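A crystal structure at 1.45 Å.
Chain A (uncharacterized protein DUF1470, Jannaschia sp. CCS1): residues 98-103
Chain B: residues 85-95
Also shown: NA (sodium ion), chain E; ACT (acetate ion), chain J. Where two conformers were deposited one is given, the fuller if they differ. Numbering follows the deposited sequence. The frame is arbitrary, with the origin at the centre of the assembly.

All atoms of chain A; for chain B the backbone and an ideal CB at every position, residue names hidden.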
# COMPACT_ATOMS: atom_id res chain seq x y z
N ALA A 98 -5.55 -11.93 -2.41
CA ALA A 98 -5.04 -10.60 -2.15
C ALA A 98 -3.58 -10.56 -1.69
O ALA A 98 -3.08 -9.49 -1.34
CB ALA A 98 -5.95 -9.88 -1.18
N THR A 99 -2.88 -11.71 -1.78
CA THR A 99 -1.47 -11.74 -1.48
C THR A 99 -0.75 -10.87 -2.52
O THR A 99 -0.86 -11.11 -3.72
CB THR A 99 -0.91 -13.17 -1.60
OG1 THR A 99 -1.57 -14.03 -0.66
CG2 THR A 99 0.63 -13.21 -1.37
N PRO A 100 0.05 -9.91 -2.05
CA PRO A 100 0.80 -9.11 -3.02
C PRO A 100 1.97 -9.84 -3.66
O PRO A 100 2.52 -10.78 -3.07
CB PRO A 100 1.28 -7.93 -2.23
CG PRO A 100 0.69 -8.02 -0.90
CD PRO A 100 0.18 -9.39 -0.69
N GLU A 101 2.36 -9.37 -4.83
CA GLU A 101 3.45 -9.98 -5.59
C GLU A 101 4.12 -8.90 -6.45
O GLU A 101 3.45 -8.18 -7.21
CB GLU A 101 2.92 -11.14 -6.47
CG GLU A 101 4.02 -11.87 -7.24
CD GLU A 101 3.58 -13.11 -8.03
OE1 GLU A 101 2.48 -13.63 -7.77
OE2 GLU A 101 4.39 -13.60 -8.88
N LEU A 102 5.46 -8.85 -6.38
CA LEU A 102 6.26 -8.03 -7.25
C LEU A 102 6.44 -8.66 -8.60
O LEU A 102 6.72 -9.86 -8.69
CB LEU A 102 7.63 -7.77 -6.62
CG LEU A 102 7.69 -6.90 -5.38
CD1 LEU A 102 8.98 -7.18 -4.60
CD2 LEU A 102 7.57 -5.42 -5.77
N ALA A 103 6.37 -7.84 -9.65
CA ALA A 103 6.70 -8.31 -11.00
C ALA A 103 7.18 -7.17 -11.85
O ALA A 103 6.89 -6.01 -11.54
CB ALA A 103 5.46 -8.97 -11.65
N UNK B 85 16.08 -9.50 -4.76
CA UNK B 85 15.23 -9.05 -3.65
C UNK B 85 13.76 -9.43 -3.86
O UNK B 85 13.10 -9.94 -2.92
CB UNK B 85 15.35 -7.53 -3.48
N UNK B 86 13.27 -9.22 -5.06
CA UNK B 86 11.88 -9.51 -5.39
C UNK B 86 11.55 -10.97 -5.21
O UNK B 86 10.48 -11.31 -4.70
CB UNK B 86 11.57 -9.09 -6.83
N UNK B 87 12.43 -11.87 -5.67
CA UNK B 87 12.19 -13.31 -5.55
C UNK B 87 12.03 -13.69 -4.10
O UNK B 87 11.09 -14.40 -3.72
CB UNK B 87 13.33 -14.11 -6.18
N UNK B 88 12.91 -13.16 -3.27
CA UNK B 88 12.87 -13.47 -1.83
C UNK B 88 11.64 -12.87 -1.16
O UNK B 88 10.94 -13.54 -0.40
CB UNK B 88 14.13 -12.95 -1.14
N UNK B 89 11.32 -11.62 -1.47
CA UNK B 89 10.16 -10.99 -0.85
C UNK B 89 8.85 -11.66 -1.28
O UNK B 89 7.95 -11.89 -0.47
CB UNK B 89 10.13 -9.50 -1.20
N UNK B 90 8.76 -12.05 -2.55
CA UNK B 90 7.56 -12.75 -3.05
C UNK B 90 7.34 -14.05 -2.34
O UNK B 90 6.21 -14.42 -2.04
CB UNK B 90 7.67 -13.01 -4.55
N UNK B 91 8.41 -14.75 -2.05
CA UNK B 91 8.29 -16.01 -1.36
C UNK B 91 7.82 -15.82 0.08
O UNK B 91 7.02 -16.61 0.57
CB UNK B 91 9.63 -16.75 -1.39
N UNK B 92 8.30 -14.77 0.74
CA UNK B 92 7.83 -14.46 2.10
C UNK B 92 6.34 -14.10 2.13
O UNK B 92 5.62 -14.51 3.05
CB UNK B 92 8.65 -13.31 2.69
N UNK B 93 5.89 -13.36 1.13
CA UNK B 93 4.49 -12.95 1.03
C UNK B 93 3.58 -14.16 0.75
O UNK B 93 2.45 -14.22 1.24
CB UNK B 93 4.33 -11.90 -0.07
N UNK B 94 4.08 -15.13 -0.01
CA UNK B 94 3.35 -16.39 -0.22
C UNK B 94 3.35 -17.26 1.06
O UNK B 94 2.30 -17.75 1.51
CB UNK B 94 3.97 -17.17 -1.38
N UNK B 95 4.51 -17.38 1.68
CA UNK B 95 4.66 -18.28 2.84
C UNK B 95 3.86 -17.87 4.06
O UNK B 95 3.35 -18.71 4.78
CB UNK B 95 6.14 -18.37 3.23
NA NA E . 0.71 -15.75 2.07
C ACT J . -4.11 -15.93 -2.10
O ACT J . -3.89 -14.83 -1.57
OXT ACT J . -5.29 -16.39 -1.98
CH3 ACT J . -3.02 -16.66 -2.84

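The backbone of chain B is an unbroken helix that runs nearly antiparallel to the strand that begins at 101 of chain A, at 156° with a closest axial approach of 7.8 Å. With helical phi and psi throughout, proline and glycine are poor candidates, and at the positions that face chain A the choice narrows further by what lies before the CB.

Position 85 points sideways and its ideal CB has nothing of chain A within 5.5 Å, so chain A sets no rule; the residue is Ala85(B).

Position 86 is tighter. Its CB points toward the strand and lies 3.9 Å from CD1 of Leu102(A), so a small apolar side chain fits without further adjustment. It is Ala86(B), and with so short a side chain the leucine packs against the helix backbone too, Leu102(A) CD1 lying 3.8 Å from Ala86(B) CA.

Positions 87 and 88 meet nothing of chain A, 87 pointing away, and many helix-compatible residues would serve. They are Thr87(B) and Ala88(B).

Position 89 points toward chain A again, its ideal CB 4.3 Å from Leu102(A) CD1. An apolar residue of moderate size, such as leucine, isoleucine, valine or methionine, would continue the greasy patch. Leu89(B), in the m,t rotamer, brings its CD1 to 4.1 Å from Leu102(A) CD1.

Position 90 carries the most specific demand. Its CB points sideways, 4.7 Å from Glu101(A) CG, yet the strand offers both the N and the O of Leu102(A). A side chain with a donor and an acceptor side by side could answer both; asparagine or perhaps glutamine would suit. Asn90(B) does it as a strand neighbour would: Leu102(A) N donates to Asn90(B) OD1 at 2.8 Å, and Asn90(B) ND2 donates to Leu102(A) O at 3.0 Å, both nearly straight at 164°. Its own backbone O also receives a bond from a water that donates to Pro100(A) O as well.

Positions 91 and 92 are out of reach of chain A, which therefore favours no type over another; they hold His91(B) and Leu92(B).

Position 93 points toward chain A, its ideal CB 3.7 Å from Pro100(A) O and 4.1 Å from Thr99(A) CG2. Aliphatic residues suit the methyl, while a donor might seek the carbonyl. Leu93(B) takes the apolar course, with CD1 3.7 Å from Pro100(A) O. Its backbone O, 3.3 Å from Thr99(A) CG2, also binds the sodium ion at 2.5 Å, and two of the sodium's waters donate to Thr99(A) OG1.

Position 94 starts sideways, 5.2 Å from Thr99(A) CG2 at its ideal CB, but the carboxylate of Glu101(A) lies within range of a long side chain. Lysine or arginine is the natural reading, and a long polar residue could also serve. Arg94(B) extends its NH1 to 4.3 Å from Glu101(A) OE2, beyond a salt bridge. Two waters span the gap, each accepting from NH1 and donating to one carboxylate oxygen.

Position 95 is out of reach and thus unconstrained by chain A; it is Lys95(B).

Chain B (85-95) AATALNHLLRK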
# COMPACT_ATOMS: atom_id res chain seq x y z
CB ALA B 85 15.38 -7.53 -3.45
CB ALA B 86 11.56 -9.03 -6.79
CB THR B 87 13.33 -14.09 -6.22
OG1 THR B 87 13.31 -13.74 -7.61
CG2 THR B 87 13.17 -15.63 -6.01
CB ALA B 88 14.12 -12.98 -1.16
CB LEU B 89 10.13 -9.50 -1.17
CG LEU B 89 11.28 -8.67 -0.58
CD1 LEU B 89 11.35 -7.29 -1.21
CD2 LEU B 89 11.18 -8.55 0.95
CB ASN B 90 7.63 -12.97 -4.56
CG ASN B 90 7.38 -11.73 -5.35
OD1 ASN B 90 6.84 -10.74 -4.82
ND2 ASN B 90 7.65 -11.79 -6.65
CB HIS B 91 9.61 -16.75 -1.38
CG HIS B 91 9.59 -18.02 -0.60
ND1 HIS B 91 10.25 -18.16 0.59
CD2 HIS B 91 8.98 -19.20 -0.84
CE1 HIS B 91 10.07 -19.39 1.05
NE2 HIS B 91 9.30 -20.04 0.20
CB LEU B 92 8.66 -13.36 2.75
CG LEU B 92 10.12 -13.70 2.96
CD1 LEU B 92 10.79 -12.44 3.43
CD2 LEU B 92 10.25 -14.86 3.95
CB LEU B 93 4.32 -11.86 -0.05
CG LEU B 93 4.98 -10.54 0.38
CD1 LEU B 93 5.22 -9.65 -0.85
CD2 LEU B 93 4.15 -9.86 1.49
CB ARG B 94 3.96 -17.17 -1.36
CG ARG B 94 3.55 -16.62 -2.70
CD ARG B 94 3.83 -17.67 -3.76
NE ARG B 94 5.27 -17.79 -3.94
CZ ARG B 94 5.99 -17.00 -4.73
NH1 ARG B 94 5.43 -16.06 -5.46
NH2 ARG B 94 7.29 -17.20 -4.83
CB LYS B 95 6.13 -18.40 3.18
CG LYS B 95 6.45 -19.26 4.37
CD LYS B 95 7.96 -19.41 4.50
CE LYS B 95 8.31 -20.37 5.59
NZ LYS B 95 9.79 -20.65 5.62
O HOH W 1 4.00 -13.09 -3.70
O HOH W 2 2.56 -14.79 -5.36
O HOH W 3 6.60 -15.10 -7.79
O HOH W 4 -0.29 -16.55 -0.11
O HOH W 5 -1.12 -14.33 2.11
O HOH W 6 -0.53 -17.32 3.31
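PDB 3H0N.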